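Local coordinates for protein alpha-galactosidase 1 (Saccharomyces cerevisiae, PDB 3LRK) that hydrolyses terminal, non-reducing alpha-D-galactose residues from alpha-D-galactosides such as galactose oligosaccharides and galactomannans, working as a secreted homotetrameric glycosidase of family GH27, at residues Arg166-Ala169 against Met170-Leu174; Ser203-Met206 against Ser207-Thr211; Glu46-Leu49 against Leu50-Asp54; Arg400-Asn403 against Ser404-Ser407. The protein carries 1 engineered substitution. All blocks are in the same frame, centred on the assembly; numbering follows the deposited sequence.

In the fold
Contacts 1, 2 and 3 belong to the TIM-barrel domain, contact 4 to the C-terminal beta-sandwich domain. Contacts 1 and 3 are i to i+4 pairings on two barrel helices, 160-177 and 46-58, with centres 29 Å apart; each pairs polar side chains on an outer face, a salt bridge in one and an amide-carboxylate bond in the other, while the inner face packs on strands and a neighbouring helix; contact 1 is mostly buried, contact 3 partly so. Contact 2 is buried at the end of strand 203-205, where a substrate-binding arginine and the proton-donor aspartate are joined directly and through water. Contact 4, at the surface, is a capped helix start bearing a glycan.

Contact 1: residues Arg166-Ala169 against Met170-Leu174; sequences RYKA and MSDAL
Lys168 and Asp172 form a salt bridge across one turn of helix 160-177, the helix of the beta-alpha-beta unit that links strands 145-149 and 182-185 of the TIM barrel. Lys168 NZ lies 2.8 Å from Asp172 OD2 and approaches the syn lone pair, on the side of the other carboxylate oxygen. The lysine chain stays extended until its last torsion, chi4 -75°, swings NZ over to the acid. Its stem takes part as well: Lys168 CG comes within 3.6 Å of Asp172 OD2. Asp172 turns CG anti to its own carbonyl carbon (chi1 -69°), which brings the carboxylate back along the helix over Lys168 O. A methionine in place of Lys168 would probably leave the Asp172 carboxylate without its cationic mate and freer to turn.

Away from this polar side Tyr167, Met170 and Ser171 are buried against the barrel. Met170 packs on Leu146 and Tyr148 of strand 145-149 and on Ala135 of helix 131-140. Tyr167 reaches the barrel with its hydroxyl, which hydrogen-bonds the backbone oxygen of the nucleophile Asp149, and Ser171 OG bonds to Ile200 O. Tyr167 O takes two donors, Ser171 N at 3.1 Å and the hydroxyl of Tyr183. The next helical bond, under the salt bridge, is the straightest of the three backbone bonds between the two segments: Asp172 N lies 2.9 Å from Lys168 O, with an N-H...O angle of 173°.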
loop_
_atom_site.group_PDB
_atom_site.type_symbol
_atom_site.label_atom_id
_atom_site.label_comp_id
_atom_site.label_asym_id
_atom_site.label_seq_id
_atom_site.Cartn_x
_atom_site.Cartn_y
_atom_site.Cartn_z
ATOM N N ARG A 166 -8.188 -9.307 -18.398
ATOM C CA ARG A 166 -8.338 -10.775 -18.295
ATOM C C ARG A 166 -9.817 -11.185 -18.173
ATOM O O ARG A 166 -10.266 -12.131 -18.843
ATOM C CB ARG A 166 -7.517 -11.330 -17.119
ATOM C CG ARG A 166 -7.616 -12.874 -16.902
ATOM C CD ARG A 166 -6.420 -13.438 -16.103
ATOM N NE ARG A 166 -6.206 -12.663 -14.885
ATOM C CZ ARG A 166 -6.821 -12.862 -13.732
ATOM N NH1 ARG A 166 -7.670 -13.890 -13.568
ATOM N NH2 ARG A 166 -6.579 -12.032 -12.723
ATOM N N TYR A 167 -10.560 -10.478 -17.327
ATOM C CA TYR A 167 -11.999 -10.737 -17.167
ATOM C C TYR A 167 -12.842 -10.270 -18.354
ATOM O O TYR A 167 -13.831 -10.939 -18.713
ATOM C CB TYR A 167 -12.512 -10.244 -15.804
ATOM C CG TYR A 167 -12.041 -11.197 -14.743
ATOM C CD1 TYR A 167 -10.974 -10.882 -13.899
ATOM C CD2 TYR A 167 -12.611 -12.476 -14.649
ATOM C CE1 TYR A 167 -10.509 -11.809 -12.955
ATOM C CE2 TYR A 167 -12.159 -13.392 -13.723
ATOM C CZ TYR A 167 -11.120 -13.063 -12.881
ATOM O OH TYR A 167 -10.702 -13.997 -11.973
ATOM N N LYS A 168 -12.421 -9.162 -18.981
ATOM C CA LYS A 168 -13.011 -8.708 -20.242
ATOM C C LYS A 168 -12.845 -9.699 -21.388
ATOM O O LYS A 168 -13.751 -9.837 -22.215
ATOM C CB LYS A 168 -12.475 -7.320 -20.664
ATOM C CG LYS A 168 -13.178 -6.750 -21.907
ATOM C CD LYS A 168 -12.833 -5.295 -22.148
ATOM C CE LYS A 168 -13.624 -4.728 -23.330
ATOM N NZ LYS A 168 -13.073 -5.219 -24.641
ATOM N N ALA A 169 -11.698 -10.383 -21.452
ATOM C CA ALA A 169 -11.483 -11.413 -22.465
ATOM C C ALA A 169 -12.610 -12.457 -22.479
ATOM O O ALA A 169 -13.097 -12.820 -23.559
ATOM C CB ALA A 169 -10.094 -12.091 -22.301
ATOM N N MET A 170 -13.034 -12.926 -21.306
ATOM C CA MET A 170 -14.151 -13.895 -21.255
ATOM C C MET A 170 -15.529 -13.232 -21.464
ATOM O O MET A 170 -16.409 -13.825 -22.086
ATOM C CB MET A 170 -14.134 -14.724 -19.968
ATOM C CG MET A 170 -15.285 -15.746 -19.856
ATOM S SD MET A 170 -15.347 -16.896 -21.229
ATOM C CE MET A 170 -14.185 -18.143 -20.666
ATOM N N SER A 171 -15.695 -12.011 -20.964
ATOM C CA SER A 171 -16.917 -11.228 -21.203
ATOM C C SER A 171 -17.197 -11.115 -22.709
ATOM O O SER A 171 -18.315 -11.405 -23.168
ATOM C CB SER A 171 -16.788 -9.828 -20.595
ATOM O OG SER A 171 -18.009 -9.108 -20.688
ATOM N N ASP A 172 -16.172 -10.695 -23.456
ATOM C CA ASP A 172 -16.259 -10.556 -24.912
ATOM C C ASP A 172 -16.512 -11.882 -25.624
ATOM O O ASP A 172 -17.329 -11.951 -26.549
ATOM C CB ASP A 172 -14.997 -9.904 -25.474
ATOM C CG ASP A 172 -14.862 -8.440 -25.077
ATOM O OD1 ASP A 172 -15.843 -7.832 -24.594
ATOM O OD2 ASP A 172 -13.756 -7.893 -25.260
ATOM N N ALA A 173 -15.794 -12.922 -25.205
ATOM C CA ALA A 173 -15.956 -14.266 -25.772
ATOM C C ALA A 173 -17.390 -14.787 -25.598
ATOM O O ALA A 173 -17.941 -15.384 -26.512
ATOM C CB ALA A 173 -14.946 -15.236 -25.145
ATOM N N LEU A 174 -17.978 -14.569 -24.429
ATOM C CA LEU A 174 -19.362 -14.980 -24.170
ATOM C C LEU A 174 -20.330 -14.182 -25.042
ATOM O O LEU A 174 -21.251 -14.747 -25.659
ATOM C CB LEU A 174 -19.708 -14.815 -22.680
ATOM C CG LEU A 174 -19.056 -15.747 -21.663
ATOM C CD1 LEU A 174 -19.257 -15.229 -20.226
ATOM C CD2 LEU A 174 -19.581 -17.198 -21.807
#

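Contact 2: residues Ser203-Met206 against Ser207-Thr211; sequences SWRM and SGDVT
Arg205 NH2 points at Asp209 OD1 from 2.8 Å in a nearly straight salt-bridge hydrogen bond (168° at the hydrogen). The carboxylate oxygen sits in the guanidinium plane and receives the N-H on its anti lone pair, away from OD2, while the two flat groups are turned 58° apart and the side chains cross at about a right angle. The same nitrogen, Arg205 NH2, also gives a more bent bond to Ser207 O, 3.0 Å away and tilted out of the guanidinium plane. Bends at chi2 and chi3 curl Arg205 alongside the loop that follows the strand, after a first torsion that sets CG anti to the carbonyl carbon (chi1 -74°).

This is the end of barrel strand 203-205, the active-site end of the TIM barrel: Asp209 is the proton donor, and Arg205 is a substrate-binding residue close to Lys147 and the nucleophile Asp149. Two waters also lie at the edge of the guanidinium, in its plane. One accepts from Arg205 NE at 2.8 Å and from Met206 N, and donates to Ser207 OG; the other accepts from Arg205 NH1 and donates to Asp209 OD1, closing a second route between the pair. A leucine in place of Arg205 would probably deprive Asp209 OD1 of its charged partner and let the carboxylate turn. Ser207 OG gives its proton to Gly208 O at 2.9 Å.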
loop_
_atom_site.group_PDB
_atom_site.type_symbol
_atom_site.label_atom_id
_atom_site.label_comp_id
_atom_site.label_asym_id
_atom_site.label_seq_id
_atom_site.Cartn_x
_atom_site.Cartn_y
_atom_site.Cartn_z
ATOM N N SER A 203 -22.045 -9.597 -11.800
ATOM C CA SER A 203 -21.719 -9.613 -10.373
ATOM C C SER A 203 -20.223 -9.933 -10.217
ATOM O O SER A 203 -19.586 -10.441 -11.147
ATOM C CB SER A 203 -22.601 -10.611 -9.583
ATOM O OG SER A 203 -22.275 -11.963 -9.875
ATOM N N TRP A 204 -19.673 -9.582 -9.060
ATOM C CA TRP A 204 -18.260 -9.846 -8.745
ATOM C C TRP A 204 -18.099 -10.183 -7.276
ATOM O O TRP A 204 -18.547 -9.441 -6.397
ATOM C CB TRP A 204 -17.362 -8.648 -9.114
ATOM C CG TRP A 204 -17.933 -7.342 -8.711
ATOM C CD1 TRP A 204 -17.753 -6.704 -7.525
ATOM C CD2 TRP A 204 -18.821 -6.512 -9.487
ATOM N NE1 TRP A 204 -18.459 -5.519 -7.509
ATOM C CE2 TRP A 204 -19.126 -5.380 -8.698
ATOM C CE3 TRP A 204 -19.377 -6.614 -10.769
ATOM C CZ2 TRP A 204 -19.973 -4.349 -9.146
ATOM C CZ3 TRP A 204 -20.239 -5.581 -11.214
ATOM C CH2 TRP A 204 -20.510 -4.468 -10.400
ATOM N N ARG A 205 -17.459 -11.318 -7.004
ATOM C CA ARG A 205 -17.034 -11.614 -5.651
ATOM C C ARG A 205 -16.132 -10.468 -5.207
ATOM O O ARG A 205 -15.332 -9.982 -5.993
ATOM C CB ARG A 205 -16.293 -12.952 -5.615
ATOM C CG ARG A 205 -17.245 -14.166 -5.765
ATOM C CD ARG A 205 -17.878 -14.560 -4.408
ATOM N NE ARG A 205 -16.803 -14.755 -3.444
ATOM C CZ ARG A 205 -16.066 -15.857 -3.341
ATOM N NH1 ARG A 205 -16.332 -16.932 -4.086
ATOM N NH2 ARG A 205 -15.073 -15.878 -2.470
ATOM N N MET A 206 -16.261 -10.034 -3.960
ATOM C CA MET A 206 -15.476 -8.901 -3.495
ATOM C C MET A 206 -14.586 -9.291 -2.326
ATOM O O MET A 206 -14.001 -8.426 -1.682
ATOM C CB MET A 206 -16.371 -7.708 -3.148
ATOM C CG MET A 206 -17.686 -8.049 -2.394
ATOM S SD MET A 206 -17.511 -8.927 -0.814
ATOM C CE MET A 206 -16.645 -7.712 0.186
ATOM N N SER A 207 -14.517 -10.596 -2.044
ATOM C CA SER A 207 -13.689 -11.114 -0.944
ATOM C C SER A 207 -13.269 -12.569 -1.169
ATOM O O SER A 207 -13.792 -13.244 -2.060
ATOM C CB SER A 207 -14.431 -11.004 0.406
ATOM O OG SER A 207 -15.403 -12.033 0.553
ATOM N N GLY A 208 -12.338 -13.046 -0.336
ATOM C CA GLY A 208 -12.028 -14.482 -0.232
ATOM C C GLY A 208 -13.247 -15.257 0.259
ATOM O O GLY A 208 -14.216 -14.656 0.736
ATOM N N ASP A 209 -13.209 -16.583 0.159
ATOM C CA ASP A 209 -14.401 -17.397 0.456
ATOM C C ASP A 209 -14.885 -17.219 1.884
ATOM O O ASP A 209 -14.087 -17.176 2.815
ATOM C CB ASP A 209 -14.162 -18.885 0.214
ATOM C CG ASP A 209 -13.749 -19.206 -1.207
ATOM O OD1 ASP A 209 -13.800 -18.317 -2.091
ATOM O OD2 ASP A 209 -13.368 -20.374 -1.426
ATOM N N VAL A 210 -16.202 -17.097 2.025
ATOM C CA VAL A 210 -16.875 -17.160 3.311
ATOM C C VAL A 210 -16.791 -18.574 3.900
ATOM O O VAL A 210 -16.549 -19.548 3.182
ATOM C CB VAL A 210 -18.367 -16.697 3.189
ATOM C CG1 VAL A 210 -19.239 -17.801 2.598
ATOM C CG2 VAL A 210 -18.918 -16.234 4.554
ATOM N N THR A 211 -16.968 -18.654 5.216
ATOM C CA THR A 211 -17.082 -19.916 5.924
ATOM C C THR A 211 -18.186 -19.782 6.971
ATOM O O THR A 211 -18.635 -18.665 7.265
ATOM C CB THR A 211 -15.727 -20.365 6.563
ATOM O OG1 THR A 211 -15.861 -21.701 7.065
ATOM C CG2 THR A 211 -15.295 -19.431 7.693
HETATM O O HOH W 1 -16.954 -12.389 -1.998
HETATM O O HOH W 2 -14.897 -19.351 -4.500
#

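Contact 3: residues Glu46-Leu49 against Leu50-Asp54; sequences EQLL and LDTAD
Gln47 O accepts the backbone N-H of Asp51, with Asp51 N 2.9 Å away, and the Asp51 carboxylate lies close over the same oxygen. The two residues are also joined by their side chains, on the exposed side of the helix. Gln47 NE2 donates to Asp51 OD1 over 3.2 Å, coming from above the carboxylate plane, and the amide and carboxylate are turned 60° against each other. The Gln47 N-H used is itself not quite in line, since Asp51 OD1 is tilted somewhat from the amide plane. A bend at chi2 (63°) folds the glutamine chain toward the acid.

One residue further on, Leu48 O receives the helical bond from Thr52 N at 3.0 Å. The Leu48 and Thr52 side chains run alongside each other, pointing the same way, with Leu48 CD1 3.8 Å from Thr52 OG1.

Glu46 and Leu50 make the third pairing, between an acid's stem and a methyl: Leu50 CD1 rests against Glu46 CG and lies 3.5 Å from Glu46 OE2. The other carboxylate oxygen, Glu46 OE1, is hydrogen-bonded to Asn94 ND2. Leu49, on the buried side, packs on Trp34 of strand 32-35 and Val99 of helix 96-105, and Thr52 also touches Trp34. With Gln47 and Asp51 outward and Leu49, Thr52 and Ala53 turned inward, helix 46-58 is an amphipathic helix on the outside of the TIM barrel, packed against strand 32-35 and helix 96-105.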
loop_
_atom_site.group_PDB
_atom_site.type_symbol
_atom_site.label_atom_id
_atom_site.label_comp_id
_atom_site.label_asym_id
_atom_site.label_seq_id
_atom_site.Cartn_x
_atom_site.Cartn_y
_atom_site.Cartn_z
ATOM N N GLU A 46 -24.546 -35.577 -13.085
ATOM C CA GLU A 46 -25.863 -35.192 -13.602
ATOM C C GLU A 46 -26.934 -35.478 -12.557
ATOM O O GLU A 46 -27.761 -34.612 -12.251
ATOM C CB GLU A 46 -26.202 -35.914 -14.910
ATOM C CG GLU A 46 -27.570 -35.516 -15.460
ATOM C CD GLU A 46 -28.017 -36.312 -16.686
ATOM O OE1 GLU A 46 -27.245 -36.469 -17.648
ATOM O OE2 GLU A 46 -29.179 -36.762 -16.694
ATOM N N GLN A 47 -26.888 -36.689 -11.999
ATOM C CA GLN A 47 -27.872 -37.149 -11.013
ATOM C C GLN A 47 -27.979 -36.235 -9.798
ATOM O O GLN A 47 -29.089 -35.886 -9.392
ATOM C CB GLN A 47 -27.578 -38.586 -10.570
ATOM C CG GLN A 47 -28.810 -39.308 -10.024
ATOM C CD GLN A 47 -29.885 -39.466 -11.083
ATOM O OE1 GLN A 47 -29.607 -39.896 -12.202
ATOM N NE2 GLN A 47 -31.119 -39.115 -10.736
ATOM N N LEU A 48 -26.833 -35.848 -9.227
ATOM C CA LEU A 48 -26.790 -34.879 -8.119
ATOM C C LEU A 48 -27.526 -33.608 -8.490
ATOM O O LEU A 48 -28.355 -33.104 -7.727
ATOM C CB LEU A 48 -25.336 -34.502 -7.737
ATOM C CG LEU A 48 -25.169 -33.121 -7.049
ATOM C CD1 LEU A 48 -25.605 -33.141 -5.575
ATOM C CD2 LEU A 48 -23.764 -32.530 -7.180
ATOM N N LEU A 49 -27.198 -33.090 -9.666
ATOM C CA LEU A 49 -27.695 -31.806 -10.104
ATOM C C LEU A 49 -29.209 -31.842 -10.273
ATOM O O LEU A 49 -29.910 -30.931 -9.834
ATOM C CB LEU A 49 -27.014 -31.434 -11.419
ATOM C CG LEU A 49 -26.191 -30.146 -11.500
ATOM C CD1 LEU A 49 -25.408 -29.840 -10.222
ATOM C CD2 LEU A 49 -25.265 -30.261 -12.690
ATOM N N LEU A 50 -29.711 -32.904 -10.898
ATOM C CA LEU A 50 -31.144 -33.020 -11.175
ATOM C C LEU A 50 -31.971 -33.364 -9.930
ATOM O O LEU A 50 -33.077 -32.852 -9.772
ATOM C CB LEU A 50 -31.404 -34.004 -12.324
ATOM C CG LEU A 50 -30.707 -33.654 -13.653
ATOM C CD1 LEU A 50 -31.097 -34.620 -14.758
ATOM C CD2 LEU A 50 -30.947 -32.201 -14.094
ATOM N N ASP A 51 -31.439 -34.234 -9.063
ATOM C CA ASP A 51 -32.051 -34.512 -7.742
ATOM C C ASP A 51 -32.180 -33.257 -6.886
ATOM O O ASP A 51 -33.220 -33.020 -6.274
ATOM C CB ASP A 51 -31.243 -35.547 -6.958
ATOM C CG ASP A 51 -31.397 -36.957 -7.500
ATOM O OD1 ASP A 51 -32.193 -37.175 -8.442
ATOM O OD2 ASP A 51 -30.690 -37.850 -6.976
ATOM N N THR A 52 -31.117 -32.455 -6.847
ATOM C CA THR A 52 -31.133 -31.180 -6.122
ATOM C C THR A 52 -32.151 -30.219 -6.722
ATOM O O THR A 52 -32.932 -29.612 -6.000
ATOM C CB THR A 52 -29.745 -30.508 -6.128
ATOM O OG1 THR A 52 -28.871 -31.221 -5.252
ATOM C CG2 THR A 52 -29.837 -29.057 -5.658
ATOM N N ALA A 53 -32.124 -30.089 -8.046
ATOM C CA ALA A 53 -33.029 -29.204 -8.748
ATOM C C ALA A 53 -34.483 -29.608 -8.499
ATOM O O ALA A 53 -35.324 -28.747 -8.277
ATOM C CB ALA A 53 -32.718 -29.199 -10.238
ATOM N N ASP A 54 -34.765 -30.915 -8.537
ATOM C CA ASP A 54 -36.110 -31.433 -8.234
ATOM C C ASP A 54 -36.542 -31.010 -6.835
ATOM O O ASP A 54 -37.674 -30.566 -6.639
ATOM C CB ASP A 54 -36.155 -32.966 -8.341
ATOM C CG ASP A 54 -36.201 -33.469 -9.784
ATOM O OD1 ASP A 54 -36.301 -32.664 -10.735
ATOM O OD2 ASP A 54 -36.149 -34.697 -9.965
#

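Contact 4: residues Arg400-Asn403 against Ser404-Ser407; sequences RVDN and STAS. With NAG (2-acetamido-2-deoxy-beta-D-glucopyranose), chain F.
An N-cap opens helix 403-410: Asp402 sits just before the first turn, and its OD1 takes two donors from Thr405, the backbone N and the hydroxyl OG1, each at 2.8 Å. The amide comes almost straight down the C-O bond, whereas OG1 approaches from above the carboxylate plane. Asp402 CG stands between its backbone N and carbonyl carbon (chi1 67°), which turns the acid toward the N-H groups of the helix start; its negative charge would probably be stabilised by the positive end of the helix dipole. Asp402 O receives Ala406 N at 3.0 Å.

The helix belongs to the C-terminal beta-sandwich domain, and Val401 lays CG1 against its first turn, 3.7 Å from Thr405 CB and 4.1 Å from Ala406 CB. Arg400, preceding Val401, forms a salt bridge with Asp273 of helix 273-285. Asn403 carries an N-linked glycan: Asn403 ND2 is bonded covalently to NAG C1 (1.5 Å), and the sugar is also hydrogen-bonded to Ser302 OG. The backbone oxygen of Asn403 is gripped twice from opposite faces of its carbonyl plane, by Ser407 N at 2.9 Å and by Ser407 OG at 2.6 Å.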
loop_
_atom_site.group_PDB
_atom_site.type_symbol
_atom_site.label_atom_id
_atom_site.label_comp_id
_atom_site.label_asym_id
_atom_site.label_seq_id
_atom_site.Cartn_x
_atom_site.Cartn_y
_atom_site.Cartn_z
ATOM N N ARG A 400 -42.628 -15.866 9.874
ATOM C CA ARG A 400 -41.729 -16.824 9.246
ATOM C C ARG A 400 -42.335 -18.223 9.396
ATOM O O ARG A 400 -43.077 -18.489 10.348
ATOM C CB ARG A 400 -40.307 -16.724 9.826
ATOM C CG ARG A 400 -39.827 -17.934 10.580
ATOM C CD ARG A 400 -38.360 -18.223 10.318
ATOM N NE ARG A 400 -37.530 -17.789 11.425
ATOM C CZ ARG A 400 -36.408 -18.384 11.827
ATOM N NH1 ARG A 400 -35.950 -19.467 11.223
ATOM N NH2 ARG A 400 -35.749 -17.882 12.857
ATOM N N VAL A 401 -42.047 -19.103 8.443
ATOM C CA VAL A 401 -42.561 -20.472 8.496
ATOM C C VAL A 401 -42.030 -21.136 9.763
ATOM O O VAL A 401 -40.814 -21.206 9.967
ATOM C CB VAL A 401 -42.167 -21.293 7.235
ATOM C CG1 VAL A 401 -42.677 -22.725 7.343
ATOM C CG2 VAL A 401 -42.698 -20.630 5.963
ATOM N N ASP A 402 -42.936 -21.601 10.626
ATOM C CA ASP A 402 -42.510 -22.169 11.907
ATOM C C ASP A 402 -41.787 -23.507 11.731
ATOM O O ASP A 402 -41.895 -24.147 10.674
ATOM C CB ASP A 402 -43.652 -22.214 12.952
ATOM C CG ASP A 402 -44.787 -23.187 12.596
ATOM O OD1 ASP A 402 -44.563 -24.210 11.916
ATOM O OD2 ASP A 402 -45.931 -22.928 13.043
ATOM N N ASN A 403 -41.031 -23.908 12.749
ATOM C CA ASN A 403 -40.227 -25.129 12.673
ATOM C C ASN A 403 -41.045 -26.376 12.341
ATOM O O ASN A 403 -40.549 -27.282 11.668
ATOM C CB ASN A 403 -39.405 -25.336 13.951
ATOM C CG ASN A 403 -38.167 -24.429 14.022
ATOM O OD1 ASN A 403 -37.761 -23.818 13.021
ATOM N ND2 ASN A 403 -37.572 -24.341 15.223
ATOM N N SER A 404 -42.302 -26.402 12.787
ATOM C CA SER A 404 -43.192 -27.536 12.516
ATOM C C SER A 404 -43.598 -27.650 11.049
ATOM O O SER A 404 -43.464 -28.717 10.453
ATOM C CB SER A 404 -44.436 -27.491 13.407
ATOM O OG SER A 404 -44.183 -28.144 14.636
ATOM N N THR A 405 -44.097 -26.553 10.481
ATOM C CA THR A 405 -44.496 -26.520 9.076
ATOM C C THR A 405 -43.290 -26.800 8.170
ATOM O O THR A 405 -43.379 -27.602 7.242
ATOM C CB THR A 405 -45.164 -25.175 8.701
ATOM O OG1 THR A 405 -46.128 -24.818 9.700
ATOM C CG2 THR A 405 -45.860 -25.263 7.353
ATOM N N ALA A 406 -42.170 -26.140 8.464
ATOM C CA ALA A 406 -40.903 -26.373 7.772
ATOM C C ALA A 406 -40.483 -27.847 7.803
ATOM O O ALA A 406 -40.130 -28.419 6.769
ATOM C CB ALA A 406 -39.815 -25.498 8.366
ATOM N N SER A 407 -40.539 -28.458 8.986
ATOM C CA SER A 407 -40.212 -29.881 9.143
ATOM C C SER A 407 -41.154 -30.765 8.331
ATOM O O SER A 407 -40.713 -31.722 7.697
ATOM C CB SER A 407 -40.244 -30.295 10.612
ATOM O OG SER A 407 -39.316 -29.543 11.368
HETATM C C1 NAG F . -36.344 -23.565 15.280
HETATM C C2 NAG F . -36.516 -22.671 16.517
HETATM C C3 NAG F . -35.227 -21.938 16.895
HETATM C C4 NAG F . -34.003 -22.851 16.879
HETATM C C5 NAG F . -33.977 -23.725 15.627
HETATM C C6 NAG F . -32.833 -24.734 15.692
HETATM C C7 NAG F . -38.770 -21.889 16.970
HETATM C C8 NAG F . -39.992 -22.036 16.100
HETATM N N2 NAG F . -37.604 -21.721 16.343
HETATM O O3 NAG F . -35.345 -21.405 18.197
HETATM O O4 NAG F . -32.829 -22.069 16.964
HETATM O O5 NAG F . -35.216 -24.405 15.483
HETATM O O6 NAG F . -32.780 -25.480 14.498
HETATM O O7 NAG F . -38.870 -21.936 18.200
#